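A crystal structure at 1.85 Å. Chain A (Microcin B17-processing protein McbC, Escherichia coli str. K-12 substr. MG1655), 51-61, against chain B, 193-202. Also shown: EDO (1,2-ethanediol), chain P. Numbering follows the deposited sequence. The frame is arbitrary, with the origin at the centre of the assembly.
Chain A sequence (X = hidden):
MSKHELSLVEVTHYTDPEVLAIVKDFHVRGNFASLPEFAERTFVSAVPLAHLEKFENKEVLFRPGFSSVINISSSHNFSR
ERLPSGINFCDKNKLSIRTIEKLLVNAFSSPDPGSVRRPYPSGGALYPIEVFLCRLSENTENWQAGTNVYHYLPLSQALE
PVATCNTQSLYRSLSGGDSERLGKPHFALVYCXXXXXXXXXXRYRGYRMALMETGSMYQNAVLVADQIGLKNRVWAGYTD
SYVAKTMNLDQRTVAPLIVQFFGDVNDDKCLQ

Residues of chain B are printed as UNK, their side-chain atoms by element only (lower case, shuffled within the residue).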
# COMPACT_ATOMS: atom_id res chain seq x y z
N HIS A 51 -21.77 18.87 15.31
CA HIS A 51 -22.44 18.25 14.17
C HIS A 51 -22.57 16.73 14.28
O HIS A 51 -23.16 16.11 13.39
CB HIS A 51 -21.70 18.62 12.89
CG HIS A 51 -21.82 20.06 12.54
ND1 HIS A 51 -20.74 20.92 12.55
CD2 HIS A 51 -22.89 20.81 12.19
CE1 HIS A 51 -21.14 22.13 12.20
NE2 HIS A 51 -22.44 22.09 11.98
N LEU A 52 -22.05 16.13 15.34
CA LEU A 52 -22.05 14.67 15.46
C LEU A 52 -23.44 14.09 15.66
O LEU A 52 -23.70 12.98 15.21
CB LEU A 52 -21.13 14.20 16.60
CG LEU A 52 -19.65 14.09 16.28
CD1 LEU A 52 -18.88 13.79 17.55
CD2 LEU A 52 -19.39 13.00 15.24
N GLU A 53 -24.35 14.86 16.27
CA GLU A 53 -25.71 14.37 16.55
C GLU A 53 -26.42 13.88 15.28
O GLU A 53 -27.09 12.84 15.31
CB GLU A 53 -26.56 15.45 17.24
CG GLU A 53 -27.81 14.91 17.96
CD GLU A 53 -29.03 14.65 17.06
OE1 GLU A 53 -29.06 15.15 15.91
OE2 GLU A 53 -29.97 13.94 17.49
N LYS A 54 -26.24 14.60 14.18
CA LYS A 54 -26.90 14.23 12.93
C LYS A 54 -26.45 12.87 12.35
O LYS A 54 -27.14 12.29 11.52
CB LYS A 54 -26.77 15.36 11.88
CG LYS A 54 -25.69 15.19 10.81
CD LYS A 54 -25.94 16.07 9.59
CE LYS A 54 -25.71 17.55 9.85
NZ LYS A 54 -24.27 17.83 10.09
N PHE A 55 -25.30 12.36 12.80
CA PHE A 55 -24.76 11.09 12.33
C PHE A 55 -25.01 9.89 13.24
O PHE A 55 -24.86 8.75 12.81
CB PHE A 55 -23.28 11.24 12.09
CG PHE A 55 -22.95 12.28 11.08
CD1 PHE A 55 -23.15 12.03 9.71
CD2 PHE A 55 -22.47 13.52 11.46
CE1 PHE A 55 -22.84 13.00 8.76
CE2 PHE A 55 -22.14 14.48 10.51
CZ PHE A 55 -22.35 14.23 9.17
N GLU A 56 -25.37 10.15 14.49
CA GLU A 56 -25.46 9.13 15.51
C GLU A 56 -26.85 8.47 15.46
O GLU A 56 -27.88 9.15 15.38
CB GLU A 56 -25.18 9.75 16.89
CG GLU A 56 -23.72 10.18 17.03
CD GLU A 56 -23.43 11.07 18.24
OE1 GLU A 56 -24.37 11.54 18.92
OE2 GLU A 56 -22.26 11.35 18.48
N ASN A 57 -26.85 7.13 15.49
CA ASN A 57 -28.07 6.32 15.58
C ASN A 57 -29.05 6.61 14.46
O ASN A 57 -30.21 6.93 14.70
CB ASN A 57 -28.76 6.51 16.95
CG ASN A 57 -27.87 6.09 18.10
OD1 ASN A 57 -27.36 4.98 18.12
ND2 ASN A 57 -27.69 6.98 19.03
N LYS A 58 -28.56 6.51 13.23
CA LYS A 58 -29.34 6.77 12.04
C LYS A 58 -29.37 5.52 11.14
O LYS A 58 -28.66 4.56 11.39
CB LYS A 58 -28.73 7.95 11.29
CG LYS A 58 -28.78 9.29 12.04
CD LYS A 58 -30.19 9.80 12.26
CE LYS A 58 -30.21 11.18 12.89
NZ LYS A 58 -29.56 11.15 14.23
N GLU A 59 -30.22 5.57 10.13
CA GLU A 59 -30.31 4.53 9.09
C GLU A 59 -29.99 5.16 7.75
O GLU A 59 -30.53 6.21 7.40
CB GLU A 59 -31.72 3.95 9.00
CG GLU A 59 -32.23 3.39 10.30
CD GLU A 59 -33.67 2.89 10.25
OE1 GLU A 59 -34.60 3.62 9.79
OE2 GLU A 59 -33.85 1.76 10.74
N VAL A 60 -29.12 4.51 7.00
CA VAL A 60 -28.92 4.86 5.61
C VAL A 60 -29.87 3.96 4.82
O VAL A 60 -30.03 2.79 5.15
CB VAL A 60 -27.45 4.64 5.19
CG1 VAL A 60 -27.27 4.86 3.70
CG2 VAL A 60 -26.56 5.57 6.00
N LEU A 61 -30.49 4.52 3.79
CA LEU A 61 -31.46 3.78 2.97
C LEU A 61 -30.90 3.31 1.62
O LEU A 61 -30.10 3.99 0.98
CB LEU A 61 -32.68 4.67 2.73
CG LEU A 61 -33.47 5.12 3.96
CD1 LEU A 61 -34.77 5.77 3.51
CD2 LEU A 61 -33.76 3.95 4.89
N UNK B 193 -20.38 -3.31 4.67
CA UNK B 193 -19.76 -2.09 5.15
C UNK B 193 -20.00 -0.95 4.15
O UNK B 193 -19.76 -1.11 2.95
c UNK B 193 -18.24 -2.26 5.36
c UNK B 193 -16.20 -1.15 6.38
c UNK B 193 -17.48 -2.61 4.08
c UNK B 193 -17.65 -0.99 6.01
N UNK B 194 -20.46 0.19 4.65
CA UNK B 194 -20.47 1.42 3.87
C UNK B 194 -19.15 2.13 4.15
O UNK B 194 -18.97 2.66 5.25
c UNK B 194 -22.96 1.55 4.00
c UNK B 194 -24.18 2.34 4.39
c UNK B 194 -21.62 3.63 3.44
c UNK B 194 -21.67 2.32 4.24
N UNK B 195 -18.25 2.17 3.19
CA UNK B 195 -16.86 2.61 3.46
C UNK B 195 -16.80 3.98 4.09
O UNK B 195 -16.15 4.18 5.11
c UNK B 195 -16.07 -0.56 0.07
c UNK B 195 -15.19 -1.38 0.76
c UNK B 195 -14.86 0.34 2.39
c UNK B 195 -15.99 2.58 2.23
c UNK B 195 -16.33 0.73 0.56
c UNK B 195 -14.59 -0.94 1.92
c UNK B 195 -15.71 1.19 1.72
N UNK B 196 -17.50 4.93 3.47
CA UNK B 196 -17.39 6.31 3.94
C UNK B 196 -18.00 6.52 5.31
O UNK B 196 -17.49 7.34 6.06
o UNK B 196 -17.44 9.65 1.16
c UNK B 196 -16.98 7.35 1.69
c UNK B 196 -17.28 8.48 0.71
c UNK B 196 -17.94 7.27 2.88
o UNK B 196 -17.30 8.20 -0.50
N UNK B 197 -19.05 5.78 5.66
CA UNK B 197 -19.63 5.84 7.00
C UNK B 197 -18.67 5.25 8.03
O UNK B 197 -18.62 5.73 9.16
c UNK B 197 -21.71 5.44 8.35
c UNK B 197 -23.14 5.78 8.07
n UNK B 197 -24.84 4.70 9.58
c UNK B 197 -20.97 5.14 7.06
c UNK B 197 -23.95 5.88 9.36
N UNK B 198 -17.92 4.21 7.66
CA UNK B 198 -16.90 3.64 8.57
C UNK B 198 -15.67 4.54 8.77
O UNK B 198 -15.01 4.45 9.80
c UNK B 198 -16.46 2.26 8.09
N UNK B 199 -15.35 5.38 7.79
CA UNK B 199 -14.09 6.12 7.79
C UNK B 199 -14.20 7.60 8.18
O UNK B 199 -13.21 8.19 8.63
c UNK B 199 -13.06 4.54 6.04
c UNK B 199 -13.42 5.99 6.42
c UNK B 199 -11.95 4.00 6.92
c UNK B 199 -12.62 4.47 4.59
N UNK B 200 -15.37 8.20 7.99
CA UNK B 200 -15.45 9.66 8.01
C UNK B 200 -15.07 10.31 9.34
O UNK B 200 -14.50 11.38 9.33
c UNK B 200 -18.52 11.33 8.84
c UNK B 200 -17.91 10.16 8.45
c UNK B 200 -16.78 10.20 7.48
c UNK B 200 -19.59 11.31 9.71
c UNK B 200 -20.04 10.12 10.20
c UNK B 200 -19.46 8.94 9.79
c UNK B 200 -18.39 8.97 8.94
N UNK B 201 -15.37 9.65 10.46
CA UNK B 201 -15.04 10.20 11.78
C UNK B 201 -13.64 9.82 12.30
O UNK B 201 -12.87 10.69 12.78
c UNK B 201 -15.85 10.37 14.21
c UNK B 201 -16.09 9.76 12.82
n UNK B 201 -17.49 10.14 17.63
c UNK B 201 -16.61 10.68 16.59
c UNK B 201 -16.93 10.05 15.23
N UNK B 202 -13.37 8.52 12.30
CA UNK B 202 -12.18 7.95 12.93
C UNK B 202 -11.03 7.61 11.97
O UNK B 202 -9.98 7.12 12.44
c UNK B 202 -14.09 7.95 16.90
c UNK B 202 -15.74 6.65 15.76
c UNK B 202 -15.36 7.42 16.83
c UNK B 202 -13.19 7.70 15.87
o UNK B 202 -16.25 7.68 17.86
c UNK B 202 -13.55 6.92 14.78
c UNK B 202 -12.56 6.67 13.67
c UNK B 202 -14.83 6.40 14.72
C1 EDO P . -17.42 8.13 21.48
O1 EDO P . -18.26 8.60 20.44
C2 EDO P . -16.61 6.98 20.92
O2 EDO P . -17.46 5.88 20.58
O HOH W 1 -25.66 6.18 12.45
O HOH W 2 -20.27 10.08 17.03

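Position 193 of chain B carries four carbons, forked at the first, with one arm two carbons long; it lies out of reach of chain A and is Ile B193. Position 194 has the same four-carbon pattern, but its CB points toward chain A, and the tip of its longer arm meets Val A60. This is Ile B194, with CD1 4.0 Å from CG1 of Val A60; it ends the strand and occupies the N-cap position of the helix that follows.

At 195, one carbon leads to a six-carbon ring, no oxygen is attached, and the group is remote from chain A: Phe B195. Position 196 has three carbons, the third bearing two oxygens, and lies out of reach of chain A, which identifies Glu B196; its carboxylate is hydrogen-bonded elsewhere in the structure. Position 197 is a row of four carbons ending in nitrogen; its CB points sideways, yet the chain runs on to pass Val A60. It is Lys B197, with CD 4.0 Å from CG2 of Val A60. NZ donates a weak hydrogen bond to water 1 (3.3 Å from NZ to the water O), which in turn donates to Phe A55 O at 2.7 Å and accepts from Lys A58 N at 3.0 Å.

The single carbon at 198 lies out of reach of chain A; this is Ala B198. Position 199 has four carbons, forked at the second, and does not reach chain A: Leu B199. Position 200 again shows one carbon and a six-carbon ring without oxygen, now directed at the ring of Phe A55. It is Phe B200, whose CE2 lies 3.6 Å from CD1 of Phe A55. Position 201 has four carbons in a row ending in nitrogen, its extended chain packed against Leu A52. This is Lys B201, with CD 3.8 Å from CD2 of Leu A52, while NZ donates to water 2 at 2.8 Å from its O. Position 202 has one carbon, then a six-carbon ring bearing an oxygen, and makes no contact with chain A: Tyr B202. Its OH accepts a hydrogen bond from Lys B201 NZ at 2.8 Å and lies beside the ethanediol.

The contact is chiefly apolar, with no direct hydrogen bonds between the stretches. At its centre the edge of Phe B200 is turned toward the face of Phe A55, with centroids 4.9 Å apart and planes at 59°. Both lysines contribute aliphatic carbons to the packing and send their amines to water. Water 2 donates to Glu A56 OE2 at 2.8 Å from its O, so it links that carboxylate to Lys B201, whereas water 1 ties Lys B197 to the chain A backbone. Together the stretches bury 360 Å².

Chain B 193-202: IIFEKALFKY
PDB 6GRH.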